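Uncharacterized protein Atu2773 (PDB 2QV5) is of unknown function but belongs to the divergent polysaccharide deacetylase family, and so may act on a carbohydrate substrate. Local coordinates at residues 127-138 against 156-167; 182-193 against 213-223. All coordinates share one frame; numbering follows the deposited sequence.

Contact 1. Residues 127-138 against 156-167; sequences TGVMNYLGGRFL and LLFLDDGSSAQS
Strands 128-131 and 157-160 run side by side and parallel, their axes 4.7 Å apart at closest approach, and three backbone bonds lace them together: Leu157 N to Thr127 O, Val129 N to Leu157 O and Leu159 N to Val129 O. On the sheet face that carries Met130 and Leu159 these two side chains lie alongside each other, the bent thioether bringing Met130 CE within 3.8 Å of Leu159 CD2. On the reverse face Val129 CG2 rests obliquely against the Phe158 ring, 3.7 Å from CD1, while Leu138 CD2 comes to the edge of the same ring at CZ. Val129 and Leu156 also pack against Ile151 of helix 141-153, the helix that makes the crossover of this beta-alpha-beta unit.

Beyond the last bridge the backbone ladder gives way to side chains. Asn131 CG sits between its own backbone N and carbonyl carbon (chi1 59°), which turns the amide toward Asp161. Its OD1 takes the Asp161 amide hydrogen at 2.8 Å from N, in the carbonyl plane on a lone pair. Its ND2 gives one hydrogen to Leu133 O and the other to Asp161 OD1, 2.8 Å away, along a nearly straight line (170°). Amide and carboxylate stand almost perpendicular, at 88°: Asp161 OD1 lies in the amide plane, while ND2 comes to it from above the carboxylate plane. That oxygen also accepts from Ser163 N, closing an Asx turn, and from Ser163 OG; three donors thus converge on this one atom. One water joins Leu133 N to Asp161 OD2, and a second links Leu133 O with the hydroxyls of Ser163 and Ser164. Farther along, Leu138 CB packs 3.6 Å from Ser167 OG, a hydroxyl that donates to Asp160 OD2.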
loop_
_atom_site.group_PDB
_atom_site.type_symbol
_atom_site.label_atom_id
_atom_site.label_comp_id
_atom_site.label_asym_id
_atom_site.label_seq_id
_atom_site.Cartn_x
_atom_site.Cartn_y
_atom_site.Cartn_z
ATOM N N THR A 127 4.430 5.717 5.073
ATOM C CA THR A 127 5.622 4.902 5.311
ATOM C C THR A 127 6.166 4.374 4.020
ATOM O O THR A 127 7.309 3.944 3.953
ATOM C CB THR A 127 5.349 3.673 6.215
ATOM O OG1 THR A 127 4.186 2.966 5.744
ATOM C CG2 THR A 127 5.157 4.097 7.651
ATOM N N GLY A 128 5.330 4.352 2.992
ATOM C CA GLY A 128 5.787 3.799 1.749
ATOM C C GLY A 128 4.803 3.993 0.637
ATOM O O GLY A 128 3.764 4.639 0.818
ATOM N N VAL A 129 5.128 3.401 -0.506
ATOM C CA VAL A 129 4.293 3.511 -1.687
ATOM C C VAL A 129 3.824 2.128 -2.116
ATOM O O VAL A 129 4.470 1.110 -1.822
ATOM C CB VAL A 129 5.010 4.230 -2.879
ATOM C CG1 VAL A 129 5.539 5.604 -2.481
ATOM C CG2 VAL A 129 6.132 3.374 -3.429
ATOM N N MET A 130 2.691 2.090 -2.803
ATOM C CA MET A 130 2.245 0.852 -3.424
ATOM C C MET A 130 1.794 1.149 -4.848
ATOM O O MET A 130 1.451 2.280 -5.162
ATOM C CB MET A 130 1.154 0.140 -2.588
ATOM C CG MET A 130 -0.098 0.953 -2.282
ATOM S SD MET A 130 -1.437 0.114 -1.344
ATOM C CE MET A 130 -1.342 -1.550 -1.964
ATOM N N ASN A 131 1.838 0.143 -5.714
ATOM C CA ASN A 131 1.407 0.327 -7.097
ATOM C C ASN A 131 -0.105 0.376 -7.165
ATOM O O ASN A 131 -0.786 -0.324 -6.418
ATOM C CB ASN A 131 1.924 -0.806 -7.993
ATOM C CG ASN A 131 1.443 -2.165 -7.550
ATOM O OD1 ASN A 131 1.767 -2.624 -6.455
ATOM N ND2 ASN A 131 0.652 -2.817 -8.397
ATOM N N TYR A 132 -0.620 1.248 -8.023
ATOM C CA TYR A 132 -1.974 1.106 -8.507
ATOM C C TYR A 132 -1.826 0.643 -9.946
ATOM O O TYR A 132 -1.223 1.352 -10.773
ATOM C CB TYR A 132 -2.772 2.408 -8.423
ATOM C CG TYR A 132 -4.157 2.256 -9.029
ATOM C CD1 TYR A 132 -5.038 1.273 -8.561
ATOM C CD2 TYR A 132 -4.573 3.066 -10.085
ATOM C CE1 TYR A 132 -6.302 1.108 -9.127
ATOM C CE2 TYR A 132 -5.844 2.914 -10.655
ATOM C CZ TYR A 132 -6.701 1.933 -10.171
ATOM O OH TYR A 132 -7.951 1.775 -10.732
ATOM N N LEU A 133 -2.343 -0.557 -10.212
ATOM C CA LEU A 133 -2.210 -1.253 -11.505
ATOM C C LEU A 133 -0.748 -1.572 -11.816
ATOM O O LEU A 133 -0.064 -2.173 -10.991
ATOM C CB LEU A 133 -2.937 -0.514 -12.641
ATOM C CG LEU A 133 -4.418 -0.174 -12.421
ATOM C CD1 LEU A 133 -4.954 0.602 -13.590
ATOM C CD2 LEU A 133 -5.249 -1.426 -12.197
ATOM N N GLY A 134 -0.277 -1.197 -13.003
ATOM C CA GLY A 134 1.132 -1.324 -13.337
ATOM C C GLY A 134 1.550 -2.605 -14.015
ATOM O O GLY A 134 2.733 -2.929 -14.015
ATOM N N GLY A 135 0.584 -3.323 -14.597
ATOM C CA GLY A 135 0.852 -4.569 -15.319
ATOM C C GLY A 135 1.967 -4.478 -16.346
ATOM O O GLY A 135 2.852 -5.339 -16.391
ATOM N N ARG A 136 1.928 -3.429 -17.162
ATOM C CA ARG A 136 2.976 -3.156 -18.146
ATOM C C ARG A 136 4.246 -2.622 -17.479
ATOM O O ARG A 136 5.338 -3.124 -17.748
ATOM C CB ARG A 136 2.458 -2.179 -19.217
ATOM C CG ARG A 136 3.488 -1.667 -20.244
ATOM C CD ARG A 136 3.922 -2.733 -21.256
ATOM N NE ARG A 136 2.796 -3.353 -21.958
ATOM C CZ ARG A 136 2.412 -3.057 -23.199
ATOM N NH1 ARG A 136 3.057 -2.138 -23.910
ATOM N NH2 ARG A 136 1.373 -3.687 -23.731
ATOM N N PHE A 137 4.089 -1.630 -16.599
ATOM C CA PHE A 137 5.216 -0.923 -15.978
ATOM C C PHE A 137 6.144 -1.809 -15.134
ATOM O O PHE A 137 7.373 -1.694 -15.226
ATOM C CB PHE A 137 4.711 0.254 -15.133
ATOM C CG PHE A 137 5.771 1.271 -14.807
ATOM C CD1 PHE A 137 6.016 2.329 -15.670
ATOM C CD2 PHE A 137 6.519 1.174 -13.637
ATOM C CE1 PHE A 137 6.995 3.269 -15.380
ATOM C CE2 PHE A 137 7.497 2.112 -13.338
ATOM C CZ PHE A 137 7.731 3.163 -14.204
ATOM N N LEU A 138 5.554 -2.693 -14.332
ATOM C CA LEU A 138 6.307 -3.513 -13.380
ATOM C C LEU A 138 7.185 -4.578 -14.025
ATOM O O LEU A 138 8.152 -5.034 -13.418
ATOM C CB LEU A 138 5.368 -4.133 -12.324
ATOM C CG LEU A 138 4.662 -3.144 -11.380
ATOM C CD1 LEU A 138 3.478 -3.811 -10.655
ATOM C CD2 LEU A 138 5.629 -2.455 -10.388
ATOM N N LEU A 156 11.575 5.131 2.068
ATOM C CA LEU A 156 10.229 4.601 1.943
ATOM C C LEU A 156 10.276 3.126 1.549
ATOM O O LEU A 156 11.205 2.682 0.854
ATOM C CB LEU A 156 9.448 5.368 0.860
ATOM C CG LEU A 156 9.204 6.869 1.028
ATOM C CD1 LEU A 156 8.924 7.536 -0.326
ATOM C CD2 LEU A 156 8.051 7.098 1.995
ATOM N N LEU A 157 9.261 2.376 1.979
ATOM C CA LEU A 157 9.106 0.985 1.564
ATOM C C LEU A 157 8.290 0.937 0.287
ATOM O O LEU A 157 7.554 1.871 0.003
ATOM C CB LEU A 157 8.413 0.165 2.659
ATOM C CG LEU A 157 6.949 0.432 3.037
ATOM C CD1 LEU A 157 5.960 -0.349 2.174
ATOM C CD2 LEU A 157 6.798 0.006 4.460
ATOM N N PHE A 158 8.423 -0.153 -0.468
ATOM C CA PHE A 158 7.637 -0.386 -1.690
ATOM C C PHE A 158 6.801 -1.655 -1.495
ATOM O O PHE A 158 7.338 -2.753 -1.315
ATOM C CB PHE A 158 8.594 -0.532 -2.895
ATOM C CG PHE A 158 7.904 -0.634 -4.238
ATOM C CD1 PHE A 158 7.791 0.484 -5.059
ATOM C CD2 PHE A 158 7.405 -1.851 -4.700
ATOM C CE1 PHE A 158 7.164 0.402 -6.305
ATOM C CE2 PHE A 158 6.770 -1.944 -5.937
ATOM C CZ PHE A 158 6.654 -0.821 -6.743
ATOM N N LEU A 159 5.486 -1.515 -1.529
ATOM C CA LEU A 159 4.600 -2.666 -1.452
ATOM C C LEU A 159 4.053 -2.956 -2.853
ATOM O O LEU A 159 3.400 -2.121 -3.475
ATOM C CB LEU A 159 3.469 -2.417 -0.435
ATOM C CG LEU A 159 2.442 -3.547 -0.284
ATOM C CD1 LEU A 159 3.041 -4.778 0.397
ATOM C CD2 LEU A 159 1.224 -3.074 0.456
ATOM N N ASP A 160 4.359 -4.136 -3.363
ATOM C CA ASP A 160 3.852 -4.543 -4.662
ATOM C C ASP A 160 2.587 -5.356 -4.393
ATOM O O ASP A 160 2.600 -6.298 -3.592
ATOM C CB ASP A 160 4.945 -5.346 -5.390
ATOM C CG ASP A 160 4.601 -5.663 -6.852
ATOM O OD1 ASP A 160 3.474 -6.119 -7.150
ATOM O OD2 ASP A 160 5.495 -5.490 -7.711
ATOM N N ASP A 161 1.482 -5.003 -5.045
ATOM C CA ASP A 161 0.200 -5.671 -4.733
ATOM C C ASP A 161 0.077 -7.130 -5.237
ATOM O O ASP A 161 -0.874 -7.834 -4.897
ATOM C CB ASP A 161 -1.002 -4.809 -5.152
ATOM C CG ASP A 161 -1.255 -4.812 -6.650
ATOM O OD1 ASP A 161 -0.388 -5.249 -7.431
ATOM O OD2 ASP A 161 -2.343 -4.341 -7.049
ATOM N N GLY A 162 1.030 -7.546 -6.071
ATOM C CA GLY A 162 1.119 -8.926 -6.546
ATOM C C GLY A 162 0.214 -9.262 -7.715
ATOM O O GLY A 162 0.126 -10.425 -8.113
ATOM N N SER A 163 -0.451 -8.252 -8.275
ATOM C CA SER A 163 -1.379 -8.456 -9.391
ATOM C C SER A 163 -0.712 -8.811 -10.726
ATOM O O SER A 163 -1.380 -9.281 -11.648
ATOM C CB SER A 163 -2.316 -7.255 -9.551
ATOM O OG SER A 163 -1.612 -6.029 -9.613
ATOM N N SER A 164 0.597 -8.589 -10.823
ATOM C CA SER A 164 1.381 -9.010 -11.986
ATOM C C SER A 164 2.424 -10.024 -11.561
ATOM O O SER A 164 3.294 -9.725 -10.734
ATOM C CB SER A 164 2.072 -7.815 -12.640
ATOM O OG SER A 164 1.156 -6.758 -12.848
ATOM N N ALA A 165 2.337 -11.227 -12.128
ATOM C CA ALA A 165 3.287 -12.298 -11.824
ATOM C C ALA A 165 4.668 -12.047 -12.449
ATOM O O ALA A 165 5.677 -12.597 -11.992
ATOM C CB ALA A 165 2.723 -13.650 -12.259
ATOM N N GLN A 166 4.705 -11.196 -13.473
ATOM C CA GLN A 166 5.949 -10.862 -14.168
ATOM C C GLN A 166 6.677 -9.656 -13.562
ATOM O O GLN A 166 7.705 -9.217 -14.092
ATOM C CB GLN A 166 5.670 -10.624 -15.660
ATOM C CG GLN A 166 5.066 -11.834 -16.371
ATOM C CD GLN A 166 5.841 -13.114 -16.104
ATOM O OE1 GLN A 166 7.033 -13.214 -16.415
ATOM N NE2 GLN A 166 5.165 -14.103 -15.520
ATOM N N SER A 167 6.145 -9.140 -12.450
ATOM C CA SER A 167 6.693 -7.950 -11.790
ATOM C C SER A 167 8.140 -8.153 -11.364
ATOM O O SER A 167 8.510 -9.203 -10.831
ATOM C CB SER A 167 5.846 -7.547 -10.581
ATOM O OG SER A 167 6.503 -6.538 -9.833
HETATM O O HOH W 1 -3.303 -2.796 -8.941
HETATM O O HOH W 2 0.237 -5.112 -11.189
#

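Contact 2. Residues 182-193 against 213-223; sequences FADVLLDGEVTE and AIGVASAFDES
Val185 and Leu186 pair in parallel register with Gly215 and Val216, the two strands of a beta-alpha-beta unit whose connection is helix 193-210. Backbone bonds form the ladder: Val216 N donates to Val185 O and Leu187 N to Val216 O, while Ile214 O accepts from both Asp184 N and Val185 N. Asp184 returns a bond through its side chain, since OD2 receives the Ile214 amide at 2.8 Å from N, on the anti side and somewhat out of the carboxylate plane.

Apolar contacts flank this ladder. Ala183 CB touches Val216 CG1 at 3.7 Å, and Leu187 CB approaches Ala217 CB. Past the strand ends, Val191 crosses Phe220 at about a right angle; its CG2 lies over one ring face in a CH-pi contact, 4.3 Å from the centroid, and its CG1 reaches Phe220 CB.

Polar side-chain bonds converge on Asp188 beyond the strand end. A chi1 of 59° tucks its carboxylate in over its own backbone, from where it reaches across to the strand end at Ser218 and the first turn of helix 221-233. A water donates to its OD1 and also bonds Ser218 OG. Asp188 OD2 lies in the plane of the Phe220 ring, at its edge, and two donors grip it from different sides: Ser218 N at 2.9 Å on the syn lone pair, Ser223 OG at 2.7 Å on the anti.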
loop_
_atom_site.group_PDB
_atom_site.type_symbol
_atom_site.label_atom_id
_atom_site.label_comp_id
_atom_site.label_asym_id
_atom_site.label_seq_id
_atom_site.Cartn_x
_atom_site.Cartn_y
_atom_site.Cartn_z
ATOM N N PHE A 182 5.792 -8.197 -1.192
ATOM C CA PHE A 182 4.674 -8.564 -2.061
ATOM C C PHE A 182 3.494 -8.865 -1.157
ATOM O O PHE A 182 3.674 -9.483 -0.091
ATOM C CB PHE A 182 5.004 -9.838 -2.852
ATOM C CG PHE A 182 5.885 -9.623 -4.057
ATOM C CD1 PHE A 182 5.385 -9.012 -5.205
ATOM C CD2 PHE A 182 7.197 -10.091 -4.066
ATOM C CE1 PHE A 182 6.191 -8.832 -6.324
ATOM C CE2 PHE A 182 8.017 -9.910 -5.195
ATOM C CZ PHE A 182 7.510 -9.286 -6.316
ATOM N N ALA A 183 2.298 -8.425 -1.555
ATOM C CA ALA A 183 1.091 -8.873 -0.895
ATOM C C ALA A 183 0.950 -10.354 -1.165
ATOM O O ALA A 183 1.219 -10.818 -2.280
ATOM C CB ALA A 183 -0.138 -8.133 -1.415
ATOM N N ASP A 184 0.552 -11.083 -0.129
ATOM C CA ASP A 184 0.312 -12.522 -0.211
ATOM C C ASP A 184 -1.070 -12.856 -0.770
ATOM O O ASP A 184 -1.236 -13.857 -1.472
ATOM C CB ASP A 184 0.446 -13.150 1.177
ATOM C CG ASP A 184 1.850 -13.019 1.753
ATOM O OD1 ASP A 184 2.689 -13.905 1.483
ATOM O OD2 ASP A 184 2.109 -12.036 2.490
ATOM N N VAL A 185 -2.075 -12.044 -0.434
ATOM C CA VAL A 185 -3.463 -12.342 -0.806
ATOM C C VAL A 185 -4.180 -11.070 -1.263
ATOM O O VAL A 185 -4.100 -10.046 -0.589
ATOM C CB VAL A 185 -4.258 -12.952 0.405
ATOM C CG1 VAL A 185 -5.665 -13.402 -0.011
ATOM C CG2 VAL A 185 -3.503 -14.108 1.038
ATOM N N LEU A 186 -4.854 -11.139 -2.416
ATOM C CA LEU A 186 -5.853 -10.147 -2.796
ATOM C C LEU A 186 -7.200 -10.572 -2.201
ATOM O O LEU A 186 -7.760 -11.612 -2.564
ATOM C CB LEU A 186 -5.945 -9.986 -4.314
ATOM C CG LEU A 186 -7.128 -9.186 -4.895
ATOM C CD1 LEU A 186 -7.091 -7.705 -4.515
ATOM C CD2 LEU A 186 -7.201 -9.356 -6.413
ATOM N N LEU A 187 -7.715 -9.770 -1.279
ATOM C CA LEU A 187 -8.889 -10.177 -0.500
ATOM C C LEU A 187 -10.220 -10.015 -1.224
ATOM O O LEU A 187 -11.160 -10.757 -0.952
ATOM C CB LEU A 187 -8.936 -9.448 0.847
ATOM C CG LEU A 187 -7.713 -9.569 1.760
ATOM C CD1 LEU A 187 -7.815 -8.535 2.876
ATOM C CD2 LEU A 187 -7.545 -10.981 2.338
ATOM N N ASP A 188 -10.296 -9.056 -2.145
ATOM C CA ASP A 188 -11.563 -8.734 -2.802
ATOM C C ASP A 188 -11.526 -8.679 -4.342
ATOM O O ASP A 188 -12.080 -7.757 -4.941
ATOM C CB ASP A 188 -12.122 -7.424 -2.231
ATOM C CG ASP A 188 -11.163 -6.243 -2.414
ATOM O OD1 ASP A 188 -10.085 -6.412 -3.028
ATOM O OD2 ASP A 188 -11.492 -5.134 -1.956
ATOM N N GLY A 189 -10.869 -9.653 -4.967
ATOM C CA GLY A 189 -10.973 -9.849 -6.412
ATOM C C GLY A 189 -12.405 -10.147 -6.824
ATOM O O GLY A 189 -12.846 -9.739 -7.893
ATOM N N GLU A 190 -13.129 -10.874 -5.977
ATOM C CA GLU A 190 -14.581 -10.925 -6.080
ATOM C C GLU A 190 -15.183 -10.205 -4.875
ATOM O O GLU A 190 -14.924 -10.574 -3.725
ATOM C CB GLU A 190 -15.087 -12.363 -6.180
ATOM C CG GLU A 190 -16.611 -12.463 -6.234
ATOM C CD GLU A 190 -17.101 -13.820 -6.695
ATOM O OE1 GLU A 190 -16.555 -14.847 -6.238
ATOM O OE2 GLU A 190 -18.045 -13.855 -7.515
ATOM N N VAL A 191 -15.984 -9.179 -5.150
ATOM C CA VAL A 191 -16.539 -8.320 -4.107
ATOM C C VAL A 191 -17.871 -8.864 -3.568
ATOM O O VAL A 191 -18.940 -8.289 -3.803
ATOM C CB VAL A 191 -16.678 -6.843 -4.590
ATOM C CG1 VAL A 191 -16.788 -5.882 -3.400
ATOM C CG2 VAL A 191 -15.488 -6.449 -5.460
ATOM N N THR A 192 -17.789 -9.982 -2.851
ATOM C CA THR A 192 -18.920 -10.530 -2.101
ATOM C C THR A 192 -18.456 -10.956 -0.707
ATOM O O THR A 192 -17.294 -11.324 -0.521
ATOM C CB THR A 192 -19.582 -11.750 -2.809
ATOM O OG1 THR A 192 -18.610 -12.777 -3.029
ATOM C CG2 THR A 192 -20.226 -11.357 -4.141
ATOM N N GLU A 193 -19.367 -10.912 0.264
ATOM C CA GLU A 193 -19.071 -11.310 1.647
ATOM C C GLU A 193 -18.428 -12.701 1.748
ATOM O O GLU A 193 -17.398 -12.854 2.407
ATOM C CB GLU A 193 -20.335 -11.237 2.513
ATOM C CG GLU A 193 -20.091 -11.478 4.005
ATOM C CD GLU A 193 -21.322 -12.002 4.741
ATOM O OE1 GLU A 193 -22.201 -12.614 4.091
ATOM O OE2 GLU A 193 -21.406 -11.809 5.975
ATOM N N ALA A 213 1.971 -12.371 7.007
ATOM C CA ALA A 213 1.416 -12.187 5.667
ATOM C C ALA A 213 0.720 -10.837 5.496
ATOM O O ALA A 213 0.284 -10.223 6.467
ATOM C CB ALA A 213 0.446 -13.315 5.315
ATOM N N ILE A 214 0.604 -10.406 4.238
ATOM C CA ILE A 214 -0.010 -9.131 3.861
ATOM C C ILE A 214 -1.180 -9.397 2.921
ATOM O O ILE A 214 -1.028 -10.098 1.920
ATOM C CB ILE A 214 0.997 -8.190 3.149
ATOM C CG1 ILE A 214 2.183 -7.836 4.063
ATOM C CG2 ILE A 214 0.281 -6.911 2.646
ATOM C CD1 ILE A 214 3.383 -7.207 3.334
ATOM N N GLY A 215 -2.353 -8.863 3.269
ATOM C CA GLY A 215 -3.515 -8.874 2.392
ATOM C C GLY A 215 -3.806 -7.477 1.884
ATOM O O GLY A 215 -3.539 -6.493 2.577
ATOM N N VAL A 216 -4.316 -7.380 0.660
ATOM C CA VAL A 216 -4.691 -6.084 0.096
ATOM C C VAL A 216 -6.164 -6.101 -0.337
ATOM O O VAL A 216 -6.692 -7.140 -0.732
ATOM C CB VAL A 216 -3.771 -5.637 -1.077
ATOM C CG1 VAL A 216 -2.376 -5.291 -0.579
ATOM C CG2 VAL A 216 -3.690 -6.698 -2.168
ATOM N N ALA A 217 -6.817 -4.955 -0.196
ATOM C CA ALA A 217 -8.192 -4.759 -0.639
ATOM C C ALA A 217 -8.391 -3.296 -1.049
ATOM O O ALA A 217 -7.518 -2.454 -0.810
ATOM C CB ALA A 217 -9.153 -5.134 0.462
ATOM N N SER A 218 -9.515 -3.020 -1.706
ATOM C CA SER A 218 -9.938 -1.662 -2.040
ATOM C C SER A 218 -11.055 -1.285 -1.099
ATOM O O SER A 218 -11.618 -2.163 -0.435
ATOM C CB SER A 218 -10.433 -1.600 -3.485
ATOM O OG SER A 218 -9.359 -1.804 -4.374
ATOM N N ALA A 219 -11.383 0.008 -1.033
ATOM C CA ALA A 219 -12.419 0.508 -0.120
ATOM C C ALA A 219 -13.854 0.349 -0.658
ATOM O O ALA A 219 -14.619 1.312 -0.714
ATOM C CB ALA A 219 -12.135 1.969 0.270
ATOM N N PHE A 220 -14.201 -0.874 -1.051
ATOM C CA PHE A 220 -15.576 -1.234 -1.394
ATOM C C PHE A 220 -16.307 -1.460 -0.083
ATOM O O PHE A 220 -15.677 -1.850 0.907
ATOM C CB PHE A 220 -15.609 -2.528 -2.215
ATOM C CG PHE A 220 -15.041 -2.397 -3.601
ATOM C CD1 PHE A 220 -15.653 -1.575 -4.551
ATOM C CD2 PHE A 220 -13.914 -3.132 -3.974
ATOM C CE1 PHE A 220 -15.132 -1.465 -5.841
ATOM C CE2 PHE A 220 -13.387 -3.033 -5.250
ATOM C CZ PHE A 220 -13.994 -2.199 -6.192
ATOM N N ASP A 221 -17.620 -1.205 -0.069
ATOM C CA ASP A 221 -18.460 -1.380 1.127
ATOM C C ASP A 221 -18.376 -2.779 1.752
ATOM O O ASP A 221 -18.286 -2.907 2.973
ATOM C CB ASP A 221 -19.927 -1.063 0.810
ATOM C CG ASP A 221 -20.244 0.425 0.890
ATOM O OD1 ASP A 221 -19.306 1.243 1.013
ATOM O OD2 ASP A 221 -21.442 0.777 0.825
ATOM N N GLU A 222 -18.405 -3.816 0.920
ATOM C CA GLU A 222 -18.291 -5.205 1.418
ATOM C C GLU A 222 -16.905 -5.498 2.005
ATOM O O GLU A 222 -16.781 -6.205 3.010
ATOM C CB GLU A 222 -18.628 -6.226 0.326
ATOM C CG GLU A 222 -20.078 -6.182 -0.162
ATOM C CD GLU A 222 -21.049 -6.939 0.737
ATOM O OE1 GLU A 222 -20.601 -7.704 1.620
ATOM O OE2 GLU A 222 -22.274 -6.769 0.551
ATOM N N SER A 223 -15.865 -4.942 1.387
ATOM C CA SER A 223 -14.500 -5.149 1.880
ATOM C C SER A 223 -14.328 -4.535 3.261
ATOM O O SER A 223 -13.790 -5.176 4.152
ATOM C CB SER A 223 -13.475 -4.546 0.929
ATOM O OG SER A 223 -13.632 -5.096 -0.356
HETATM O O HOH W 3 -8.946 -4.689 -4.456
#

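In the fold
Both contacts belong to one parallel beta-sheet of the deacetylase-like domain, and they follow in series along the chain: contact 1 is complete before contact 2 begins. Each joins successive strands of a beta-alpha-beta unit, one across helix 141-153 and the other across helix 193-210. Their centres are about 15 Å apart, yet strands 157-160 and 180-186 are neighbours, so the two contacts touch. Asp160 O probably accepts from Ala183 N, and Leu159 CD1 packs on Ile214 CD1. Together they place 128-131, 157-160, 180-186 and 212-218 in order, and the pairing of 212-218 with 30-39 closes the ring of strands. This is consistent with the distorted beta/alpha barrel of polysaccharide deacetylases.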